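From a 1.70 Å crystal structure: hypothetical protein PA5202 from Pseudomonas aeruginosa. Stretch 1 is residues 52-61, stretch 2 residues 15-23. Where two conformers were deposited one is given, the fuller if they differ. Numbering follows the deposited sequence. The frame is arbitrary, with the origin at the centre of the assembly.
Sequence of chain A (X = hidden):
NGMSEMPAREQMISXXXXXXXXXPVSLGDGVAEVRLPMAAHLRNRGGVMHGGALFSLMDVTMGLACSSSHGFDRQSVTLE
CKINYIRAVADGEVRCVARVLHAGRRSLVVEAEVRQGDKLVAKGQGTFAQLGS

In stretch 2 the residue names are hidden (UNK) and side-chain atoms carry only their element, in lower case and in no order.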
# COMPACT_ATOMS: atom_id res chain seq x y z
N GLY A 52 -6.69 -0.74 -16.57
CA GLY A 52 -5.42 -1.23 -17.10
C GLY A 52 -4.44 -0.09 -17.35
O GLY A 52 -3.23 -0.26 -17.16
N ALA A 53 -4.95 1.05 -17.81
CA ALA A 53 -4.07 2.21 -18.07
C ALA A 53 -3.53 2.77 -16.77
O ALA A 53 -2.35 3.11 -16.66
CB ALA A 53 -4.81 3.26 -18.86
N LEU A 54 -4.40 2.84 -15.77
CA LEU A 54 -3.97 3.27 -14.43
C LEU A 54 -2.92 2.31 -13.85
O LEU A 54 -1.92 2.77 -13.27
CB LEU A 54 -5.16 3.38 -13.50
CG LEU A 54 -6.04 4.61 -13.76
CD1 LEU A 54 -7.42 4.51 -13.07
CD2 LEU A 54 -5.33 5.91 -13.34
N PHE A 55 -3.13 1.01 -13.99
CA PHE A 55 -2.14 0.07 -13.50
C PHE A 55 -0.82 0.22 -14.26
O PHE A 55 0.25 0.15 -13.66
CB PHE A 55 -2.65 -1.37 -13.60
CG PHE A 55 -1.64 -2.37 -13.16
CD1 PHE A 55 -1.63 -2.83 -11.84
CD2 PHE A 55 -0.68 -2.83 -14.06
CE1 PHE A 55 -0.68 -3.76 -11.42
CE2 PHE A 55 0.29 -3.76 -13.66
CZ PHE A 55 0.28 -4.24 -12.33
N SER A 56 -0.89 0.40 -15.58
CA SER A 56 0.31 0.54 -16.41
C SER A 56 1.12 1.75 -15.93
O SER A 56 2.32 1.67 -15.75
CB SER A 56 -0.06 0.68 -17.88
OG SER A 56 -0.69 -0.51 -18.34
N LEU A 57 0.42 2.86 -15.70
CA LEU A 57 1.04 4.03 -15.12
C LEU A 57 1.75 3.68 -13.80
O LEU A 57 2.94 4.00 -13.62
CB LEU A 57 -0.03 5.09 -14.88
CG LEU A 57 0.38 6.26 -13.99
CD1 LEU A 57 1.50 7.08 -14.65
CD2 LEU A 57 -0.87 7.11 -13.73
N MSE A 58 1.04 2.99 -12.91
CA MSE A 58 1.63 2.63 -11.63
C MSE A 58 2.87 1.73 -11.77
O MSE A 58 3.90 2.00 -11.17
CB MSE A 58 0.59 1.96 -10.72
CG MSE A 58 1.15 1.65 -9.35
SE MSE A 58 -0.28 1.05 -8.21
CE MSE A 58 -1.26 2.74 -8.14
N ASP A 59 2.76 0.69 -12.58
CA ASP A 59 3.88 -0.25 -12.76
C ASP A 59 5.13 0.49 -13.30
O ASP A 59 6.26 0.28 -12.82
CB ASP A 59 3.47 -1.39 -13.70
CG ASP A 59 4.60 -2.37 -13.94
OD1 ASP A 59 5.07 -3.02 -12.97
OD2 ASP A 59 5.06 -2.45 -15.08
N VAL A 60 4.93 1.37 -14.28
CA VAL A 60 6.04 2.13 -14.84
C VAL A 60 6.68 3.05 -13.80
O VAL A 60 7.91 3.11 -13.70
CB VAL A 60 5.62 2.88 -16.11
CG1 VAL A 60 6.68 3.90 -16.53
CG2 VAL A 60 5.35 1.84 -17.26
N THR A 61 5.86 3.78 -13.05
CA THR A 61 6.36 4.68 -12.01
C THR A 61 7.14 3.91 -10.94
O THR A 61 8.20 4.34 -10.50
CB THR A 61 5.22 5.49 -11.35
OG1 THR A 61 4.39 6.05 -12.38
CG2 THR A 61 5.80 6.63 -10.52
N UNK A 15 8.40 0.98 -25.52
CA UNK A 15 7.36 1.08 -26.55
C UNK A 15 5.98 1.13 -25.90
O UNK A 15 5.12 1.91 -26.31
c UNK A 15 7.44 -0.08 -27.50
N UNK A 16 5.78 0.30 -24.88
CA UNK A 16 4.46 0.25 -24.25
C UNK A 16 4.15 1.53 -23.45
O UNK A 16 3.02 2.04 -23.51
c UNK A 16 1.83 -1.53 -23.46
c UNK A 16 4.30 -1.00 -23.39
o UNK A 16 -0.79 -1.54 -20.90
c UNK A 16 2.96 -1.13 -22.73
c UNK A 16 1.54 -0.99 -20.72
c UNK A 16 0.44 -1.39 -21.49
c UNK A 16 0.57 -1.67 -22.84
c UNK A 16 2.80 -0.86 -21.36
N UNK A 17 5.13 2.07 -22.73
CA UNK A 17 4.87 3.30 -21.98
C UNK A 17 4.53 4.42 -22.96
O UNK A 17 3.66 5.23 -22.70
o UNK A 17 7.15 4.22 -21.77
c UNK A 17 6.04 3.68 -21.06
N UNK A 18 5.18 4.43 -24.11
CA UNK A 18 4.87 5.42 -25.16
C UNK A 18 3.46 5.29 -25.73
O UNK A 18 2.79 6.30 -25.98
o UNK A 18 7.86 7.46 -27.19
c UNK A 18 5.90 5.29 -26.28
o UNK A 18 7.23 7.89 -25.07
c UNK A 18 7.25 5.68 -25.80
c UNK A 18 7.48 7.12 -26.03
N UNK A 19 3.03 4.04 -25.93
CA UNK A 19 1.71 3.73 -26.45
C UNK A 19 0.64 4.29 -25.52
O UNK A 19 -0.30 4.96 -25.95
c UNK A 19 1.53 2.21 -26.54
c UNK A 19 -0.03 1.92 -28.51
c UNK A 19 -0.13 0.26 -26.54
c UNK A 19 0.14 1.73 -26.99
N UNK A 20 0.80 4.02 -24.23
CA UNK A 20 -0.20 4.47 -23.26
C UNK A 20 -0.18 6.00 -23.12
O UNK A 20 -1.21 6.62 -22.82
c UNK A 20 -0.93 4.26 -20.87
c UNK A 20 -0.25 2.25 -22.14
c UNK A 20 0.01 3.73 -21.93
N UNK A 21 1.00 6.59 -23.33
CA UNK A 21 1.19 8.04 -23.22
C UNK A 21 1.80 8.46 -21.89
O UNK A 21 1.62 9.61 -21.45
N UNK A 22 2.54 7.54 -21.26
CA UNK A 22 3.17 7.82 -19.97
C UNK A 22 4.34 8.77 -20.19
O UNK A 22 5.11 8.60 -21.12
c UNK A 22 3.65 6.53 -19.29
c UNK A 22 1.38 6.03 -18.20
c UNK A 22 2.54 5.50 -19.07
c UNK A 22 3.07 4.17 -18.53
N UNK A 23 4.52 9.68 -19.26
CA UNK A 23 5.46 10.74 -19.43
C UNK A 23 6.20 10.95 -18.10
O UNK A 23 5.63 11.51 -17.17
o UNK A 23 6.67 13.05 -20.40
c UNK A 23 4.64 11.96 -19.86
o UNK A 23 4.88 14.28 -20.06
c UNK A 23 5.47 13.18 -20.12

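Position 15 carries a single side-chain carbon, which touches nothing of stretch 1 and so contributes nothing to the contact. One carbon and nothing further is alanine, Ala15.

Position 16 has one carbon leading into a six-carbon ring that bears one oxygen, and this oxygen meets the hydroxyl of Ser56. A ring with a single oxygen is the pattern of tyrosine. The CA-to-CB bond of Tyr16 points toward stretch 1, and the extended side chain carries the oxygen to Ser56. Tyr16 OH donates a hydrogen bond to Ser56 OG over 2.8 Å, with the serine oxygen at the ring edge, near its plane. Ser56 OG in turn donates to Gly52 O at 2.8 Å, so the serine hydroxyl accepts from one helix and gives to a carbonyl of its own.

At position 17 there are two side-chain atoms, a carbon and then an oxygen. The carbon, CB, lies 4.3 Å from Val60 CG2, while the oxygen is hydrogen-bonded to a residue just outside one of the two stretches. A carbon bearing a lone terminal oxygen is serine, Ser17.

Position 18 shows three carbons in a chain, the third carrying two oxygens, and none of them touches stretch 1. This is a carboxylate on a two-methylene arm, hence glutamate. Glu18 is exposed, and its OE1 is hydrogen-bonded elsewhere in the structure.

Four carbons forked at the second, all out of reach of stretch 1, mark position 19 as leucine. Leu19 is also exposed.

Position 20 has three carbons, the first carrying the other two, and one of the branch carbons comes near Ala53 CB. A branch directly at CB with no oxygen is valine. The CA-to-CB bond of Val20 points toward stretch 1, and CG1 lies 4.5 Å from Ala53 CB, a loose apolar contact.

No side-chain atoms are present at position 21. The backbone has left the helix with a phi of 99°, where a CB would be jammed against the carbonyl oxygen of the preceding residue; glycine is what this geometry calls for. Gly21 N still bonds to Ser17 O at 3.1 Å.

Position 22 again has four carbons forked at the second; one end of the fork sits against Val60 and the backbone oxygen of Ser56, the other against Leu57. The residue is leucine. Leu22 CD1 lies 3.5 Å from Val60 CG2 and 3.8 Å from Ser56 O, while CD2 is 3.7 Å from both Leu57 CA and Leu57 CD1.

At position 23 two carbons precede a pair of oxygens, a short carboxylate clear of stretch 1, and the residue is aspartate. The CA-to-CB bond of Asp23 points away from stretch 1, and OD2 is hydrogen-bonded elsewhere in the structure.

The helices run at 135° with axes 10.6 Å apart at closest approach, and together the stretches bury 305 Å². Leu22 is covered most, by 77 Å². It follows the turn at Gly21; its N bonds to Ser17 O at 2.9 Å, and its side chain packs against those of Leu57 and Val60 and over the backbone oxygen of Ser56. The apolar pairs with Leu57 and Val60, and that of Val20 with Ala53, are joined by one polar link across the stretches, the hydrogen bond from Tyr16 to Ser56.

Stretch 2 (15-23) AYSELVGLD
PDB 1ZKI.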